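Local coordinates for lytic chitin monooxygenase (Enterococcus faecalis, PDB 4A02), which cleaves the glycosidic bonds of crystalline alpha- and beta-chitin by copper-dependent oxidation, working in synergy with a chitinase, at residues H1-A5 with P32-E36; V4-R10 with Q159-V163; N24-A28 with V52-L58. All coordinates share one frame. Residues are numbered along the deposited sequence.

Contact 1 of 3, residues H1-A5 with P32-E36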
loop_
_atom_site.group_PDB
_atom_site.type_symbol
_atom_site.label_atom_id
_atom_site.label_comp_id
_atom_site.label_asym_id
_atom_site.label_seq_id
_atom_site.Cartn_x
_atom_site.Cartn_y
_atom_site.Cartn_z
ATOM N N HIS A 1 8.719 10.634 3.354
ATOM C CA HIS A 1 7.654 9.875 4.032
ATOM C C HIS A 1 6.475 10.125 3.156
ATOM O O HIS A 1 6.440 11.085 2.368
ATOM C CB HIS A 1 7.490 10.239 5.448
ATOM C CG HIS A 1 8.996 9.961 6.014
ATOM N ND1 HIS A 1 10.176 10.003 5.228
ATOM C CD2 HIS A 1 9.261 9.634 7.304
ATOM C CE1 HIS A 1 11.073 9.691 6.183
ATOM N NE2 HIS A 1 10.613 9.453 7.441
ATOM N N GLY A 2 5.482 9.217 3.170
ATOM C CA GLY A 2 4.375 9.376 2.283
ATOM C C GLY A 2 3.459 8.190 2.292
ATOM O O GLY A 2 3.680 7.209 3.000
ATOM N N TYR A 3 2.401 8.303 1.486
ATOM C CA TYR A 3 1.368 7.290 1.441
ATOM C C TYR A 3 0.732 7.296 0.057
ATOM O O TYR A 3 0.890 8.256 -0.714
ATOM C CB TYR A 3 0.288 7.516 2.539
ATOM C CG TYR A 3 -0.164 8.940 2.654
ATOM C CD1 TYR A 3 -1.071 9.504 1.756
ATOM C CD2 TYR A 3 0.321 9.765 3.662
ATOM C CE1 TYR A 3 -1.466 10.813 1.868
ATOM C CE2 TYR A 3 -0.056 11.073 3.785
ATOM C CZ TYR A 3 -0.958 11.614 2.871
ATOM O OH TYR A 3 -1.311 12.927 3.030
ATOM N N VAL A 4 -0.015 6.229 -0.253
ATOM C CA VAL A 4 -0.809 6.169 -1.458
ATOM C C VAL A 4 -2.163 6.782 -1.199
ATOM O O VAL A 4 -2.904 6.362 -0.314
ATOM C CB VAL A 4 -0.908 4.740 -2.013
ATOM C CG1 VAL A 4 -1.904 4.695 -3.155
ATOM C CG2 VAL A 4 0.457 4.251 -2.445
ATOM N N ALA A 5 -2.470 7.836 -1.983
ATOM C CA ALA A 5 -3.687 8.589 -1.848
ATOM C C ALA A 5 -4.764 8.174 -2.855
ATOM O O ALA A 5 -5.932 8.429 -2.586
ATOM C CB ALA A 5 -3.386 10.090 -1.976
ATOM N N PRO A 32 -0.200 8.476 8.812
ATOM C CA PRO A 32 -0.297 7.502 7.717
ATOM C C PRO A 32 0.960 7.444 6.840
ATOM O O PRO A 32 1.150 6.456 6.122
ATOM C CB PRO A 32 -1.507 7.996 6.913
ATOM C CG PRO A 32 -1.533 9.476 7.203
ATOM C CD PRO A 32 -1.193 9.570 8.640
ATOM N N GLN A 33 1.778 8.494 6.915
ATOM C CA GLN A 33 2.991 8.624 6.130
ATOM C C GLN A 33 4.188 7.881 6.702
ATOM O O GLN A 33 5.271 7.896 6.083
ATOM C CB GLN A 33 3.369 10.102 5.973
ATOM C CG GLN A 33 3.899 10.783 7.229
ATOM C CD GLN A 33 2.880 11.339 8.150
ATOM O OE1 GLN A 33 1.681 10.985 8.114
ATOM N NE2 GLN A 33 3.303 12.213 9.061
ATOM N N SER A 34 4.052 7.263 7.880
ATOM C CA SER A 34 5.202 6.788 8.650
ATOM C C SER A 34 5.369 5.286 8.700
ATOM O O SER A 34 5.981 4.760 9.645
ATOM C CB SER A 34 5.164 7.402 10.050
ATOM O OG SER A 34 5.134 8.786 9.965
ATOM N N ILE A 35 4.884 4.571 7.682
ATOM C CA ILE A 35 4.961 3.124 7.671
ATOM C C ILE A 35 6.277 2.724 6.968
ATOM O O ILE A 35 6.339 2.322 5.814
ATOM C CB ILE A 35 3.723 2.463 7.092
ATOM C CG1 ILE A 35 2.484 3.005 7.793
ATOM C CG2 ILE A 35 3.830 0.962 7.210
ATOM C CD1 ILE A 35 1.178 2.442 7.263
ATOM N N GLU A 36 7.355 2.896 7.741
ATOM C CA GLU A 36 8.739 2.852 7.293
ATOM C C GLU A 36 9.431 1.598 7.869
ATOM O O GLU A 36 9.456 1.451 9.104
ATOM C CB GLU A 36 9.502 4.120 7.755
ATOM C CG GLU A 36 10.892 4.191 7.236
ATOM C CD GLU A 36 11.666 5.383 7.670
ATOM O OE1 GLU A 36 11.156 6.235 8.455
ATOM O OE2 GLU A 36 12.808 5.581 7.190
HETATM O O HOH W 1 3.526 5.302 5.183
#

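Contact 2 of 3, residues V4-R10 with Q159-V163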
loop_
_atom_site.group_PDB
_atom_site.type_symbol
_atom_site.label_atom_id
_atom_site.label_comp_id
_atom_site.label_asym_id
_atom_site.label_seq_id
_atom_site.Cartn_x
_atom_site.Cartn_y
_atom_site.Cartn_z
ATOM N N VAL A 4 -0.015 6.229 -0.253
ATOM C CA VAL A 4 -0.809 6.169 -1.458
ATOM C C VAL A 4 -2.163 6.782 -1.199
ATOM O O VAL A 4 -2.904 6.362 -0.314
ATOM C CB VAL A 4 -0.908 4.740 -2.013
ATOM C CG1 VAL A 4 -1.904 4.695 -3.155
ATOM C CG2 VAL A 4 0.457 4.251 -2.445
ATOM N N ALA A 5 -2.470 7.836 -1.983
ATOM C CA ALA A 5 -3.687 8.589 -1.848
ATOM C C ALA A 5 -4.764 8.174 -2.855
ATOM O O ALA A 5 -5.932 8.429 -2.586
ATOM C CB ALA A 5 -3.386 10.090 -1.976
ATOM N N SER A 6 -4.405 7.540 -3.953
ATOM C CA SER A 6 -5.382 7.132 -4.951
ATOM C C SER A 6 -4.949 5.864 -5.620
ATOM O O SER A 6 -3.850 5.838 -6.209
ATOM C CB SER A 6 -5.575 8.217 -5.985
ATOM O OG SER A 6 -6.610 7.795 -6.871
ATOM N N PRO A 7 -5.763 4.794 -5.653
ATOM C CA PRO A 7 -6.881 4.578 -4.708
ATOM C C PRO A 7 -6.363 4.755 -3.280
ATOM O O PRO A 7 -5.219 4.465 -2.968
ATOM C CB PRO A 7 -7.262 3.112 -4.956
ATOM C CG PRO A 7 -6.735 2.799 -6.317
ATOM C CD PRO A 7 -5.438 3.586 -6.406
ATOM N N GLY A 8 -7.221 5.284 -2.386
ATOM C CA GLY A 8 -6.753 5.581 -1.067
ATOM C C GLY A 8 -6.217 4.349 -0.360
ATOM O O GLY A 8 -6.872 3.298 -0.347
ATOM N N SER A 9 -5.049 4.469 0.285
ATOM C CA SER A 9 -4.530 3.322 1.012
ATOM C C SER A 9 -5.310 3.104 2.292
ATOM O O SER A 9 -6.105 3.918 2.759
ATOM C CB SER A 9 -3.066 3.467 1.319
ATOM O OG SER A 9 -2.886 4.378 2.405
ATOM N N ARG A 10 -5.051 1.946 2.907
ATOM C CA ARG A 10 -5.740 1.582 4.137
ATOM C C ARG A 10 -5.426 2.600 5.232
ATOM O O ARG A 10 -6.304 3.076 5.964
ATOM C CB ARG A 10 -5.364 0.160 4.495
ATOM C CG ARG A 10 -6.098 -0.406 5.698
ATOM C CD ARG A 10 -5.583 -1.776 6.066
ATOM N NE ARG A 10 -5.948 -2.762 5.044
ATOM C CZ ARG A 10 -5.554 -4.024 5.091
ATOM N NH1 ARG A 10 -4.756 -4.433 6.048
ATOM N NH2 ARG A 10 -5.935 -4.872 4.140
ATOM N N GLN A 159 2.584 0.363 1.719
ATOM C CA GLN A 159 1.188 0.816 1.641
ATOM C C GLN A 159 0.286 -0.291 1.110
ATOM O O GLN A 159 0.223 -0.559 -0.085
ATOM C CB GLN A 159 1.112 2.047 0.744
ATOM C CG GLN A 159 1.770 3.261 1.368
ATOM C CD GLN A 159 0.868 3.900 2.409
ATOM O OE1 GLN A 159 -0.204 4.394 2.051
ATOM N NE2 GLN A 159 1.272 3.921 3.660
ATOM N N ALA A 160 -0.468 -0.904 2.039
ATOM C CA ALA A 160 -1.563 -1.785 1.661
ATOM C C ALA A 160 -2.779 -0.970 1.250
ATOM O O ALA A 160 -3.135 0.003 1.927
ATOM C CB ALA A 160 -1.923 -2.681 2.849
ATOM N N ILE A 161 -3.411 -1.388 0.160
ATOM C CA ILE A 161 -4.550 -0.678 -0.453
ATOM C C ILE A 161 -5.633 -1.694 -0.732
ATOM O O ILE A 161 -5.408 -2.679 -1.448
ATOM C CB ILE A 161 -4.088 -0.021 -1.765
ATOM C CG1 ILE A 161 -2.899 0.936 -1.585
ATOM C CG2 ILE A 161 -5.257 0.681 -2.457
ATOM C CD1 ILE A 161 -1.928 0.869 -2.690
ATOM N N ASP A 162 -6.817 -1.504 -0.152
ATOM C CA ASP A 162 -7.950 -2.398 -0.338
ATOM C C ASP A 162 -8.784 -1.958 -1.545
ATOM O O ASP A 162 -9.200 -0.790 -1.605
ATOM C CB ASP A 162 -8.827 -2.367 0.914
ATOM C CG ASP A 162 -8.093 -2.833 2.141
ATOM O OD1 ASP A 162 -7.895 -4.083 2.256
ATOM O OD2 ASP A 162 -7.707 -1.988 2.977
ATOM N N VAL A 163 -9.038 -2.888 -2.462
ATOM C CA VAL A 163 -9.825 -2.587 -3.643
ATOM C C VAL A 163 -10.856 -3.692 -3.854
ATOM O O VAL A 163 -10.718 -4.818 -3.385
ATOM C CB VAL A 163 -8.948 -2.407 -4.896
ATOM C CG1 VAL A 163 -8.032 -1.219 -4.718
ATOM C CG2 VAL A 163 -8.160 -3.668 -5.242
HETATM O O HOH W 2 -7.290 0.981 1.019
HETATM O O HOH W 3 -8.613 1.895 -1.910
#

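Contact 3 of 3, residues N24-A28 with V52-L58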
loop_
_atom_site.group_PDB
_atom_site.type_symbol
_atom_site.label_atom_id
_atom_site.label_comp_id
_atom_site.label_asym_id
_atom_site.label_seq_id
_atom_site.Cartn_x
_atom_site.Cartn_y
_atom_site.Cartn_z
ATOM N N ASN A 24 -9.980 2.294 13.369
ATOM C CA ASN A 24 -8.920 1.600 14.112
ATOM C C ASN A 24 -7.769 1.155 13.231
ATOM O O ASN A 24 -7.535 -0.034 12.976
ATOM C CB ASN A 24 -9.450 0.463 14.951
ATOM C CG ASN A 24 -8.372 -0.083 15.862
ATOM O OD1 ASN A 24 -7.367 0.597 16.117
ATOM N ND2 ASN A 24 -8.572 -1.295 16.355
ATOM N N VAL A 25 -6.955 2.137 12.816
ATOM C CA VAL A 25 -5.745 1.903 12.059
ATOM C C VAL A 25 -4.492 2.205 12.929
ATOM O O VAL A 25 -3.378 2.378 12.414
ATOM C CB VAL A 25 -5.688 2.703 10.758
ATOM C CG1 VAL A 25 -6.753 2.215 9.789
ATOM C CG2 VAL A 25 -5.797 4.184 10.988
ATOM N N GLY A 26 -4.650 2.210 14.255
ATOM C CA GLY A 26 -3.541 2.513 15.121
ATOM C C GLY A 26 -2.948 3.862 14.802
ATOM O O GLY A 26 -3.641 4.832 14.527
ATOM N N ARG A 27 -1.606 3.917 14.848
ATOM C CA ARG A 27 -0.891 5.172 14.618
ATOM C C ARG A 27 -1.200 5.797 13.275
ATOM O O ARG A 27 -0.994 7.000 13.129
ATOM C CB ARG A 27 0.616 4.965 14.699
ATOM C CG ARG A 27 1.195 4.744 16.069
ATOM C CD ARG A 27 2.659 4.344 15.991
ATOM N NE ARG A 27 3.450 5.463 15.528
ATOM C CZ ARG A 27 4.747 5.404 15.289
ATOM N NH1 ARG A 27 5.414 4.302 15.472
ATOM N NH2 ARG A 27 5.402 6.447 14.878
ATOM N N ALA A 28 -1.656 5.013 12.290
ATOM C CA ALA A 28 -1.930 5.592 10.976
ATOM C C ALA A 28 -3.030 6.608 10.977
ATOM O O ALA A 28 -3.177 7.359 10.017
ATOM C CB ALA A 28 -2.225 4.486 9.968
ATOM N N VAL A 52 5.926 -2.052 12.115
ATOM C CA VAL A 52 6.221 -0.839 12.860
ATOM C C VAL A 52 5.341 -0.816 14.121
ATOM O O VAL A 52 4.119 -0.990 14.062
ATOM C CB VAL A 52 6.029 0.427 12.007
ATOM C CG1 VAL A 52 6.372 1.680 12.814
ATOM C CG2 VAL A 52 6.874 0.331 10.764
ATOM N N SER A 53 5.969 -0.507 15.262
ATOM C CA SER A 53 5.245 -0.479 16.509
ATOM C C SER A 53 4.137 0.547 16.463
ATOM O O SER A 53 4.342 1.686 16.066
ATOM C CB SER A 53 6.233 -0.090 17.632
ATOM O OG SER A 53 7.216 -1.050 17.811
ATOM N N GLY A 54 2.936 0.143 16.900
ATOM C CA GLY A 54 1.810 0.997 16.965
ATOM C C GLY A 54 0.899 1.004 15.735
ATOM O O GLY A 54 -0.187 1.603 15.798
ATOM N N PHE A 55 1.368 0.371 14.668
ATOM C CA PHE A 55 0.574 0.245 13.448
ATOM C C PHE A 55 -0.090 -1.123 13.311
ATOM O O PHE A 55 -0.747 -1.380 12.318
ATOM C CB PHE A 55 1.434 0.532 12.212
ATOM C CG PHE A 55 1.821 1.973 12.049
ATOM C CD1 PHE A 55 2.978 2.487 12.578
ATOM C CD2 PHE A 55 1.038 2.830 11.282
ATOM C CE1 PHE A 55 3.359 3.795 12.376
ATOM C CE2 PHE A 55 1.406 4.140 11.059
ATOM C CZ PHE A 55 2.577 4.638 11.605
ATOM N N GLU A 56 0.037 -1.978 14.347
ATOM C CA GLU A 56 -0.496 -3.332 14.259
ATOM C C GLU A 56 -1.983 -3.402 13.946
ATOM O O GLU A 56 -2.369 -4.397 13.316
ATOM C CB GLU A 56 -0.251 -4.142 15.533
ATOM C CG GLU A 56 1.161 -4.256 16.015
ATOM C CD GLU A 56 1.730 -3.099 16.815
ATOM O OE1 GLU A 56 1.086 -2.034 16.961
ATOM O OE2 GLU A 56 2.904 -3.248 17.300
ATOM N N PRO A 57 -2.859 -2.470 14.324
ATOM C CA PRO A 57 -4.285 -2.631 13.933
ATOM C C PRO A 57 -4.461 -2.735 12.434
ATOM O O PRO A 57 -5.424 -3.373 11.974
ATOM C CB PRO A 57 -4.971 -1.416 14.539
ATOM C CG PRO A 57 -4.093 -1.085 15.741
ATOM C CD PRO A 57 -2.695 -1.306 15.218
ATOM N N LEU A 58 -3.571 -2.134 11.639
ATOM C CA LEU A 58 -3.637 -2.274 10.185
ATOM C C LEU A 58 -3.525 -3.716 9.727
ATOM O O LEU A 58 -3.956 -4.037 8.619
ATOM C CB LEU A 58 -2.523 -1.473 9.512
ATOM C CG LEU A 58 -2.754 0.042 9.454
ATOM C CD1 LEU A 58 -1.450 0.713 9.028
ATOM C CD2 LEU A 58 -3.862 0.397 8.469
#

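Contact 1 of 3, residues H1-A5 with P32-E36
The ring of Tyr-3 lies against Pro-32 and the start of Gln-33. Its CD2 is 4.0 Å from Pro-32 CG and 3.8 Å from Gln-33 CB. The backbone N of Gln-33 sits at the ring edge, near its plane, 3.8 Å from Tyr-3 CD2. Phe-12 also meets this ring.

The backbones come closest at Gly-2 and Gln-33, whose CA atoms are 4.2 Å apart. Gly-2 N donates a hydrogen bond to Gln-33 O (3.2 Å). In return, Gln-33 CA makes a CA-H...O contact with Gly-2 O at 3.5 Å. A water adds a second link. It donates to Gly-2 O (2.9 Å) and to Pro-32 O (2.8 Å), and it accepts from Ile-35 N (2.9 Å). Ile-35, whose N reaches the water, is the centre of an inverse gamma turn.

At the N-terminus, His-1 CB packs 3.3 Å from Gln-33 O. The imidazole lies beside the Glu-36 carboxylate, and its other neighbours include the ring of Phe-157. The carboxylate of Glu-36 is held by a hydrogen bond from Asn-155 to OE2.

His-1 and His-86 bind the copper ion, and their side chains are about 4 Å apart. The N-terminal His-1 and the internal His-86 make up the histidine brace of lytic polysaccharide monooxygenases. Strand 2-6 pairs with strand 74-82, and the 32-36 loop covers its start. The polar links here run mainly through backbone atoms and water. Because the direct bond is made by backbone atoms at Gly-2, next to the copper ligand His-1, the contact probably helps to hold the N-terminus in place.

Contact 2 of 3, residues V4-R10 with Q159-V163
Arg-10 and Asp-162 form a two-pronged salt bridge: Arg-10 NE to Asp-162 OD2 and Arg-10 NH2 to Asp-162 OD1, each 2.8 Å. Leu-58 O takes a further bond from Arg-10 NH1, Trp-66 makes a cation-pi contact with Arg-10, and Tyr-141 bonds to Asp-162 OD1. Gln-159 OE1 accepts from both Ser-9 OG (2.7 Å) and Val-4 N (3.0 Å). Arg-10 N donates to Ala-160 O at 2.9 Å. Two waters join Gly-8 O to Asp-162, one at its N and one at its O.

Strands 2-6 and 155-165 belong to the two facing sheets of the immunoglobulin-like beta sandwich of this family. The chain leaves the first strand through a classic beta bulge, Ala-5 and Ser-6 both facing Thr-79 of strand 74-82, and a cis peptide before Pro-7. Ser-9 then N-caps helix 10-13.

Ile-161 packs against Val-4 and Pro-7. Ile-161 CD1 is 3.9 Å from Val-4 CG1, and Ile-161 CG2 is 4.0 Å from Pro-7 CB.

Contact 3 of 3, residues N24-A28 with V52-L58
Val-52 opens a type II beta turn that closes at Phe-55, with Phe-55 N bonded to Val-52 O (3.1 Å). Val-52 CG1 is 3.9 Å from Arg-27 NH1. Next, Ser-53 O accepts a hydrogen bond from Arg-27 NH1 at 2.9 Å. Gly-54 O takes one from Arg-27 N, also at 2.9 Å. Arg-27 thus grips the turn with backbone and side chain. At phi 92° a CB on Gly-54 would be jammed against Ser-53 O, and it would also clash with Arg-27 CD. Gly-26 also has a positive phi, and a CB there would run into Gly-54 O and Pro-57 CD.

Phe-55 carries Arg-27 CB over its ring face in a CH-pi contact, 3.7 Å from the centroid. Phe-55 CE2 also touches Ala-28 CB at 3.8 Å. Glu-56 turns back to take weak hydrogen bonds from Gly-54 N. Pro-57 CB rests 3.3 Å from Asn-24 O. Leu-58 CD2 meets Val-25 CG1 at 3.7 Å, and Leu-58 CD1 meets Ala-28 CB at 4.0 Å.

Arg-27 NE also forms a salt bridge with Glu-31. This region, L2 in AA10 enzymes, probably contributes to the chitin-binding surface, as in relatives. The contact joins two loops, one on each side of strand 36-38 in the chain. Phe-55 and Leu-58 touch Ile-35, just before strand 36-38, and Leu-58 O bonds to Arg-10 at the start of helix 10-13.

Contact 2 is the core of the set: every touching residue is buried, and it joins the two sheets. Contact 1 is partly buried, and contact 3 lies farthest from the chain centre, in the loops. Contacts 1 and 2 share strand 2-6, and Gln-159 of contact 2 packs against Tyr-3 and Ile-35 of contact 1. Arg-10 and Ile-35 tie contact 3 to the other two. The chemistry follows the setting. A buried salt bridge marks contact 2, backbone and water links mark contact 1 beside the copper site, and an arginine holding a turn marks contact 3.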